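Local coordinates for GTPase activator-like protein (Chaetomium thermophilum, PDB 5HIU) that forms the all-helical N-terminal part of TSC2, a larger protein that as a whole probably acts as a GTPase activator, at residues A[30-35]-A[62-67]; A[186-191]-A[224-229]; A[290-295]-A[309-314]. All blocks are in the same frame, centred on the assembly; numbering follows the deposited sequence.

Contact 1. Residues A[30-35]-A[62-67]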
# COMPACT_ATOMS: atom_id res chain seq x y z
N LYS A 30 -32.12 -32.20 17.38
CA LYS A 30 -32.09 -32.65 16.00
C LYS A 30 -30.77 -32.27 15.33
O LYS A 30 -30.22 -33.05 14.56
CB LYS A 30 -33.25 -32.04 15.21
CG LYS A 30 -34.61 -32.50 15.69
CD LYS A 30 -35.73 -31.82 14.94
CE LYS A 30 -37.07 -32.50 15.19
NZ LYS A 30 -38.18 -31.76 14.52
N LEU A 31 -30.26 -31.09 15.66
CA LEU A 31 -28.98 -30.64 15.12
C LEU A 31 -27.84 -31.56 15.53
O LEU A 31 -26.93 -31.81 14.75
CB LEU A 31 -28.69 -29.20 15.56
CG LEU A 31 -27.40 -28.58 15.02
CD1 LEU A 31 -27.40 -28.47 13.50
CD2 LEU A 31 -27.19 -27.21 15.65
N LYS A 32 -27.90 -32.06 16.76
CA LYS A 32 -26.88 -32.97 17.26
C LYS A 32 -27.14 -34.38 16.74
O LYS A 32 -26.21 -35.03 16.27
CB LYS A 32 -26.84 -32.96 18.80
CG LYS A 32 -26.28 -31.67 19.35
CD LYS A 32 -26.06 -31.65 20.86
CE LYS A 32 -25.33 -30.35 21.23
NZ LYS A 32 -25.01 -30.17 22.67
N ASN A 33 -28.39 -34.83 16.81
CA ASN A 33 -28.71 -36.25 16.62
C ASN A 33 -29.43 -36.64 15.34
O ASN A 33 -29.53 -37.82 15.05
CB ASN A 33 -29.59 -36.74 17.78
CG ASN A 33 -28.98 -36.48 19.13
OD1 ASN A 33 -28.00 -35.74 19.26
ND2 ASN A 33 -29.56 -37.07 20.16
N GLY A 34 -29.96 -35.68 14.60
CA GLY A 34 -30.74 -35.99 13.40
C GLY A 34 -29.89 -36.67 12.34
O GLY A 34 -28.66 -36.65 12.43
N HIS A 35 -30.53 -37.30 11.37
CA HIS A 35 -29.82 -37.74 10.17
C HIS A 35 -29.38 -36.47 9.45
O HIS A 35 -30.02 -35.43 9.59
CB HIS A 35 -30.69 -38.58 9.27
CG HIS A 35 -31.27 -39.80 9.93
ND1 HIS A 35 -30.48 -40.81 10.45
CD2 HIS A 35 -32.55 -40.18 10.14
CE1 HIS A 35 -31.25 -41.75 10.96
NE2 HIS A 35 -32.51 -41.39 10.78
N TRP A 62 -23.16 -24.20 18.93
CA TRP A 62 -21.91 -24.18 18.19
C TRP A 62 -21.41 -25.60 18.06
O TRP A 62 -21.09 -26.04 16.96
CB TRP A 62 -20.86 -23.32 18.89
CG TRP A 62 -19.58 -23.26 18.14
CD1 TRP A 62 -18.52 -24.13 18.24
CD2 TRP A 62 -19.21 -22.29 17.15
NE1 TRP A 62 -17.52 -23.75 17.37
CE2 TRP A 62 -17.92 -22.64 16.68
CE3 TRP A 62 -19.85 -21.17 16.62
CZ2 TRP A 62 -17.26 -21.89 15.72
CZ3 TRP A 62 -19.18 -20.42 15.64
CH2 TRP A 62 -17.89 -20.79 15.22
N HIS A 63 -21.36 -26.31 19.18
CA HIS A 63 -20.76 -27.63 19.19
C HIS A 63 -21.59 -28.61 18.40
O HIS A 63 -21.06 -29.47 17.68
CB HIS A 63 -20.65 -28.15 20.61
CG HIS A 63 -19.87 -27.27 21.51
ND1 HIS A 63 -18.87 -26.43 21.06
CD2 HIS A 63 -19.92 -27.10 22.85
CE1 HIS A 63 -18.35 -25.78 22.08
NE2 HIS A 63 -18.97 -26.17 23.18
N ALA A 64 -22.90 -28.50 18.54
CA ALA A 64 -23.78 -29.33 17.76
C ALA A 64 -23.40 -29.30 16.26
O ALA A 64 -23.38 -30.34 15.62
CB ALA A 64 -25.23 -28.89 17.96
N ALA A 65 -23.07 -28.12 15.75
CA ALA A 65 -22.99 -27.85 14.30
C ALA A 65 -21.61 -27.84 13.70
O ALA A 65 -21.49 -28.06 12.50
CB ALA A 65 -23.66 -26.52 14.00
N LYS A 66 -20.57 -27.54 14.49
CA LYS A 66 -19.24 -27.27 13.94
C LYS A 66 -18.67 -28.33 12.99
O LYS A 66 -17.92 -28.01 12.07
CB LYS A 66 -18.23 -26.96 15.03
CG LYS A 66 -18.01 -28.06 16.06
CD LYS A 66 -17.36 -27.47 17.30
CE LYS A 66 -17.27 -28.44 18.45
NZ LYS A 66 -15.86 -28.86 18.68
N ASP A 67 -19.04 -29.59 13.21
CA ASP A 67 -18.60 -30.69 12.32
C ASP A 67 -19.15 -30.58 10.91
O ASP A 67 -18.51 -31.04 9.97
CB ASP A 67 -18.98 -32.04 12.91
CG ASP A 67 -20.47 -32.25 12.95
OD1 ASP A 67 -21.04 -32.72 11.95
OD2 ASP A 67 -21.08 -31.94 13.99

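Contact 2. Residues A[186-191]-A[224-229]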
# COMPACT_ATOMS: atom_id res chain seq x y z
N GLN A 186 -12.53 -7.38 0.91
CA GLN A 186 -13.09 -7.43 2.23
C GLN A 186 -12.03 -7.84 3.25
O GLN A 186 -12.04 -7.35 4.40
CB GLN A 186 -14.26 -8.38 2.26
CG GLN A 186 -14.96 -8.34 3.60
CD GLN A 186 -16.28 -9.04 3.58
OE1 GLN A 186 -16.66 -9.65 2.59
NE2 GLN A 186 -16.99 -8.96 4.70
N LEU A 187 -11.11 -8.69 2.81
CA LEU A 187 -9.99 -9.07 3.61
C LEU A 187 -9.01 -7.90 3.85
O LEU A 187 -8.57 -7.68 4.99
CB LEU A 187 -9.27 -10.27 2.95
CG LEU A 187 -8.00 -10.80 3.60
CD1 LEU A 187 -8.22 -11.31 5.01
CD2 LEU A 187 -7.48 -11.92 2.73
N PHE A 188 -8.67 -7.16 2.79
CA PHE A 188 -7.85 -5.95 2.94
C PHE A 188 -8.51 -5.03 3.96
O PHE A 188 -7.86 -4.52 4.87
CB PHE A 188 -7.73 -5.15 1.62
CG PHE A 188 -6.71 -5.68 0.64
CD1 PHE A 188 -5.40 -5.85 1.00
CD2 PHE A 188 -7.07 -5.93 -0.68
CE1 PHE A 188 -4.48 -6.29 0.09
CE2 PHE A 188 -6.15 -6.39 -1.60
CZ PHE A 188 -4.86 -6.57 -1.21
N ALA A 189 -9.81 -4.80 3.80
CA ALA A 189 -10.53 -3.98 4.79
C ALA A 189 -10.30 -4.56 6.19
O ALA A 189 -10.00 -3.82 7.10
CB ALA A 189 -12.02 -3.91 4.48
N LEU A 190 -10.38 -5.88 6.33
CA LEU A 190 -10.21 -6.51 7.65
C LEU A 190 -8.82 -6.34 8.19
O LEU A 190 -8.64 -6.18 9.38
CB LEU A 190 -10.55 -8.00 7.60
CG LEU A 190 -10.66 -8.72 8.93
CD1 LEU A 190 -11.80 -8.16 9.75
CD2 LEU A 190 -10.89 -10.20 8.69
N VAL A 191 -7.83 -6.41 7.32
CA VAL A 191 -6.44 -6.30 7.73
C VAL A 191 -6.17 -4.86 8.19
O VAL A 191 -5.52 -4.63 9.20
CB VAL A 191 -5.48 -6.65 6.57
CG1 VAL A 191 -4.06 -6.37 6.96
CG2 VAL A 191 -5.62 -8.09 6.16
N GLU A 224 -6.33 -1.85 -9.87
CA GLU A 224 -5.99 -0.65 -9.14
C GLU A 224 -6.53 -0.65 -7.71
O GLU A 224 -5.86 -0.17 -6.79
CB GLU A 224 -6.53 0.53 -9.94
CG GLU A 224 -6.49 1.88 -9.27
CD GLU A 224 -6.50 3.02 -10.26
OE1 GLU A 224 -6.34 2.78 -11.47
OE2 GLU A 224 -6.65 4.18 -9.82
N ASP A 225 -7.72 -1.20 -7.51
CA ASP A 225 -8.33 -1.23 -6.17
C ASP A 225 -7.49 -1.99 -5.16
O ASP A 225 -7.40 -1.57 -4.02
CB ASP A 225 -9.75 -1.81 -6.21
CG ASP A 225 -10.80 -0.77 -6.59
OD1 ASP A 225 -10.56 0.46 -6.47
OD2 ASP A 225 -11.89 -1.20 -7.03
N ASP A 226 -6.87 -3.10 -5.59
CA ASP A 226 -5.86 -3.78 -4.80
C ASP A 226 -4.73 -2.83 -4.40
O ASP A 226 -4.23 -2.89 -3.28
CB ASP A 226 -5.25 -4.96 -5.58
CG ASP A 226 -6.26 -6.05 -5.92
OD1 ASP A 226 -7.34 -6.10 -5.30
OD2 ASP A 226 -5.96 -6.88 -6.82
N LEU A 227 -4.29 -1.96 -5.30
CA LEU A 227 -3.22 -1.01 -4.95
C LEU A 227 -3.72 0.01 -3.97
O LEU A 227 -3.01 0.38 -3.04
CB LEU A 227 -2.71 -0.26 -6.17
CG LEU A 227 -1.84 -1.02 -7.14
CD1 LEU A 227 -1.54 -0.13 -8.33
CD2 LEU A 227 -0.56 -1.48 -6.48
N ARG A 228 -4.92 0.52 -4.21
CA ARG A 228 -5.49 1.49 -3.31
C ARG A 228 -5.54 0.82 -1.95
O ARG A 228 -5.15 1.40 -0.95
CB ARG A 228 -6.88 1.92 -3.79
CG ARG A 228 -7.64 2.77 -2.80
CD ARG A 228 -9.00 3.19 -3.35
NE ARG A 228 -8.92 4.44 -4.10
CZ ARG A 228 -8.74 4.54 -5.42
NH1 ARG A 228 -8.61 3.46 -6.20
NH2 ARG A 228 -8.68 5.75 -5.97
N ALA A 229 -5.97 -0.44 -1.95
CA ALA A 229 -6.19 -1.16 -0.72
C ALA A 229 -4.88 -1.39 0.02
O ALA A 229 -4.82 -1.15 1.21
CB ALA A 229 -6.91 -2.49 -0.99

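Contact 3. Residues A[290-295]-A[309-314]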
# COMPACT_ATOMS: atom_id res chain seq x y z
N LEU A 290 17.55 9.13 -2.02
CA LEU A 290 18.74 9.61 -2.69
C LEU A 290 19.51 8.43 -3.22
O LEU A 290 19.99 8.48 -4.36
CB LEU A 290 19.63 10.42 -1.76
CG LEU A 290 19.12 11.82 -1.45
CD1 LEU A 290 19.84 12.36 -0.23
CD2 LEU A 290 19.28 12.75 -2.64
N ASP A 291 19.61 7.38 -2.40
CA ASP A 291 20.24 6.11 -2.81
C ASP A 291 19.74 5.67 -4.18
O ASP A 291 20.52 5.20 -4.99
CB ASP A 291 19.96 4.98 -1.80
CG ASP A 291 20.88 5.01 -0.59
OD1 ASP A 291 21.92 5.71 -0.60
OD2 ASP A 291 20.54 4.31 0.38
N PHE A 292 18.46 5.84 -4.46
CA PHE A 292 17.95 5.48 -5.77
C PHE A 292 18.69 6.27 -6.84
O PHE A 292 18.91 5.77 -7.93
CB PHE A 292 16.44 5.70 -5.87
CG PHE A 292 15.66 4.86 -4.89
CD1 PHE A 292 15.99 3.52 -4.68
CD2 PHE A 292 14.59 5.41 -4.19
CE1 PHE A 292 15.26 2.75 -3.78
CE2 PHE A 292 13.86 4.64 -3.29
CZ PHE A 292 14.20 3.31 -3.08
N LEU A 293 19.09 7.48 -6.49
CA LEU A 293 19.90 8.31 -7.37
C LEU A 293 21.39 7.98 -7.23
O LEU A 293 22.06 7.71 -8.23
CB LEU A 293 19.64 9.79 -7.06
CG LEU A 293 18.18 10.25 -6.93
CD1 LEU A 293 18.11 11.74 -6.58
CD2 LEU A 293 17.41 9.96 -8.20
N ARG A 294 21.90 8.01 -5.99
CA ARG A 294 23.32 7.75 -5.69
C ARG A 294 23.75 6.32 -6.02
O ARG A 294 24.68 6.13 -6.78
CB ARG A 294 23.65 8.08 -4.23
N SER A 295 23.06 5.32 -5.46
CA SER A 295 23.22 3.89 -5.87
C SER A 295 23.29 3.68 -7.38
O SER A 295 24.02 2.78 -7.82
CB SER A 295 22.07 3.00 -5.37
OG SER A 295 21.63 3.36 -4.08
N VAL A 309 15.98 2.27 -12.91
CA VAL A 309 15.37 3.48 -13.49
C VAL A 309 13.95 3.69 -12.95
O VAL A 309 13.58 4.81 -12.56
CB VAL A 309 15.35 3.44 -15.05
CG1 VAL A 309 14.27 4.34 -15.64
CG2 VAL A 309 16.72 3.85 -15.60
N ARG A 310 13.16 2.61 -12.93
CA ARG A 310 11.86 2.63 -12.27
C ARG A 310 12.01 3.39 -10.97
O ARG A 310 11.37 4.40 -10.76
CB ARG A 310 11.35 1.20 -12.02
CG ARG A 310 10.35 1.05 -10.87
CD ARG A 310 9.90 -0.40 -10.69
NE ARG A 310 11.01 -1.29 -10.36
CZ ARG A 310 10.91 -2.60 -10.15
NH1 ARG A 310 9.73 -3.21 -10.24
NH2 ARG A 310 11.99 -3.32 -9.86
N ASP A 311 12.91 2.88 -10.12
CA ASP A 311 13.20 3.46 -8.81
C ASP A 311 13.61 4.93 -8.89
O ASP A 311 13.19 5.75 -8.07
CB ASP A 311 14.33 2.69 -8.10
CG ASP A 311 14.00 1.22 -7.88
OD1 ASP A 311 12.83 0.86 -7.60
OD2 ASP A 311 14.95 0.41 -7.96
N VAL A 312 14.46 5.25 -9.87
CA VAL A 312 14.96 6.61 -10.01
C VAL A 312 13.84 7.60 -10.31
O VAL A 312 13.79 8.66 -9.69
CB VAL A 312 16.05 6.69 -11.09
CG1 VAL A 312 16.44 8.14 -11.33
CG2 VAL A 312 17.27 5.89 -10.66
N ARG A 313 12.96 7.27 -11.25
CA ARG A 313 11.88 8.18 -11.64
C ARG A 313 10.91 8.45 -10.51
O ARG A 313 10.24 9.50 -10.48
CB ARG A 313 11.06 7.60 -12.78
CG ARG A 313 11.82 7.27 -14.05
CD ARG A 313 10.82 6.83 -15.11
NE ARG A 313 9.78 7.85 -15.28
CZ ARG A 313 8.52 7.60 -15.65
NH1 ARG A 313 8.10 6.36 -15.89
NH2 ARG A 313 7.66 8.61 -15.76
N GLY A 314 10.77 7.48 -9.61
CA GLY A 314 9.84 7.61 -8.51
C GLY A 314 10.44 8.54 -7.49
O GLY A 314 9.77 9.47 -7.05

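Contact 1. Residues A[30-35]-A[62-67]
Ala64 is the point on which two side chains of 30-35 converge, one a leucine, the other the aliphatic part of a lysine. The apolar share comes from Leu31, whose CD2 lies 3.5 Å from Ala64 CB and 4.0 Å from Ala65 CB, so that one methyl branch touches two successive alanines. With CG anti to the backbone N (chi1 -178°), the branch point itself comes within 3.7 Å of Ala64 CB, and CD2 goes on to Ala65.

The second share is aliphatic contact along a lysine. Lys32 is extended beyond CG, so alternate carbons face the same way: CG is 3.3 Å and CE 3.6 Å from Ala64 CB, while CD sits farther off at 4.1 Å. The chain thus runs alongside the Ala64 methyl. With the small Ala64 on one side the backbones come near, Lys32 CA and Ala64 CA being 4.8 Å apart.

No hydrogen bond spans the two segments directly. A polar tie is made through Arg39, which hydrogen-bonds Leu31 O and forms a salt bridge with Asp67 OD1.

The contact joins the C-terminal parts of helices 22-33 and 59-65. Helix 36-52 packs on Leu31 through Ala42, Ala43 and Leu46, and Leu84 of helix 75-89 touches both Leu31 and Ala65.

Contact 2. Residues A[186-191]-A[224-229]
The methyl of Ala229 sits over a face of the Phe188 ring, while the carboxylate of Asp226 approaches the ring's edge. These two orientations define the contact. Ala229 CB lies 3.9 Å from the ring centroid and 29° off the ring normal, which meets the geometry of a CH-pi interaction. The methyl is displaced toward the root of the ring: it is 3.5 Å from Phe188 CD2 and 3.6 Å from CG, and it also reaches Phe188 CB at 3.8 Å. With chi1 at -80°, CG of Phe188 stands beside the backbone nitrogen and the ring projects across to helix 224-240.

Asp226 precedes Ala229 by three residues, about one helical turn, so both address the same ring. Its OD1 is near the ring plane, 3.9 Å from Phe188 CE2. The two side chains cross at about a right angle, and the carboxylate plane is turned 49° from the ring. The negative oxygen at the slightly positive C-H edge is probably mildly favourable; no hydrogen bond links the two segments. The carboxylate is held from elsewhere: OD2 is hydrogen-bonded with Thr221 OG1 and makes a salt bridge to Arg158 NH1, and OD1 too is hydrogen-bonded outside the two segments.

Phe188 also touches Leu147 of helix 139-163. Helices 179-198 and 224-240 are separated in sequence by helix 204-219, and their lateral packing is consistent with an alpha-solenoid arrangement, in which alternate helices stack side by side.

Contact 3. Residues A[290-295]-A[309-314]
Phe292 enters the contact at its CB, which lies 3.9 Å from Asp311 O, and the ring begins beside the same residue. CG is equally far, 4.1 Å, from Asp311 CB and from Asp311 O. From there the two ortho carbons divide the neighbour between them: CD1 approaches Asp311 CB at 3.9 Å, whereas CD2 faces Asp311 O. The outer ring atoms, CE1, CE2 and CZ, recede from Asp311, CZ lying 5.1 Å from Asp311 CB. Thus the base of the ring makes the contact with 309-314, while Phe292 also touches Ala315 of the same helix. The side chains of Phe292 and Asp311 cross at about a right angle, with ring and carboxylate planes inclined by 30°.

Val312 takes the adjoining position with both branches. CG1, placed opposite the backbone nitrogen (chi1 173°), meets Leu293 CD2 at 3.7 Å, a contact between methyl groups. CG2 turns to the backbone instead and lies 3.2 Å from Phe292 O. No hydrogen bond crosses the interface.

The helical segments 290-294 and 309-314 approach to 8.5 Å between axes, their N-to-C directions 129° apart, so these segments cross well away from antiparallel, within a hairpin of two consecutive helices. Two further helices pack at its sides. Gln253 of helix 245-261 touches both Phe292 and Asp311, and Val346 of helix 336-348 touches both Leu293 and Val312.

How the contacts relate
From the N terminus, contact 1 is the first to close, bringing helix 22-33 to helix 59-65 around the intervening helix 36-52. Contact 2 repeats that step farther along, joining helices 179-198 and 224-240 across helix 204-219. Contact 3 makes a shorter closure between the consecutive helices 281-294 and 302-322. The three lie in series: none nests within or crosses another. Their centres are 36 Å apart for contacts 1 and 2 and 28 Å for contacts 2 and 3. Contacts 1 and 3, 61 Å apart, lie on opposite sides of the chain's centre, as local ties along an elongated helical array would.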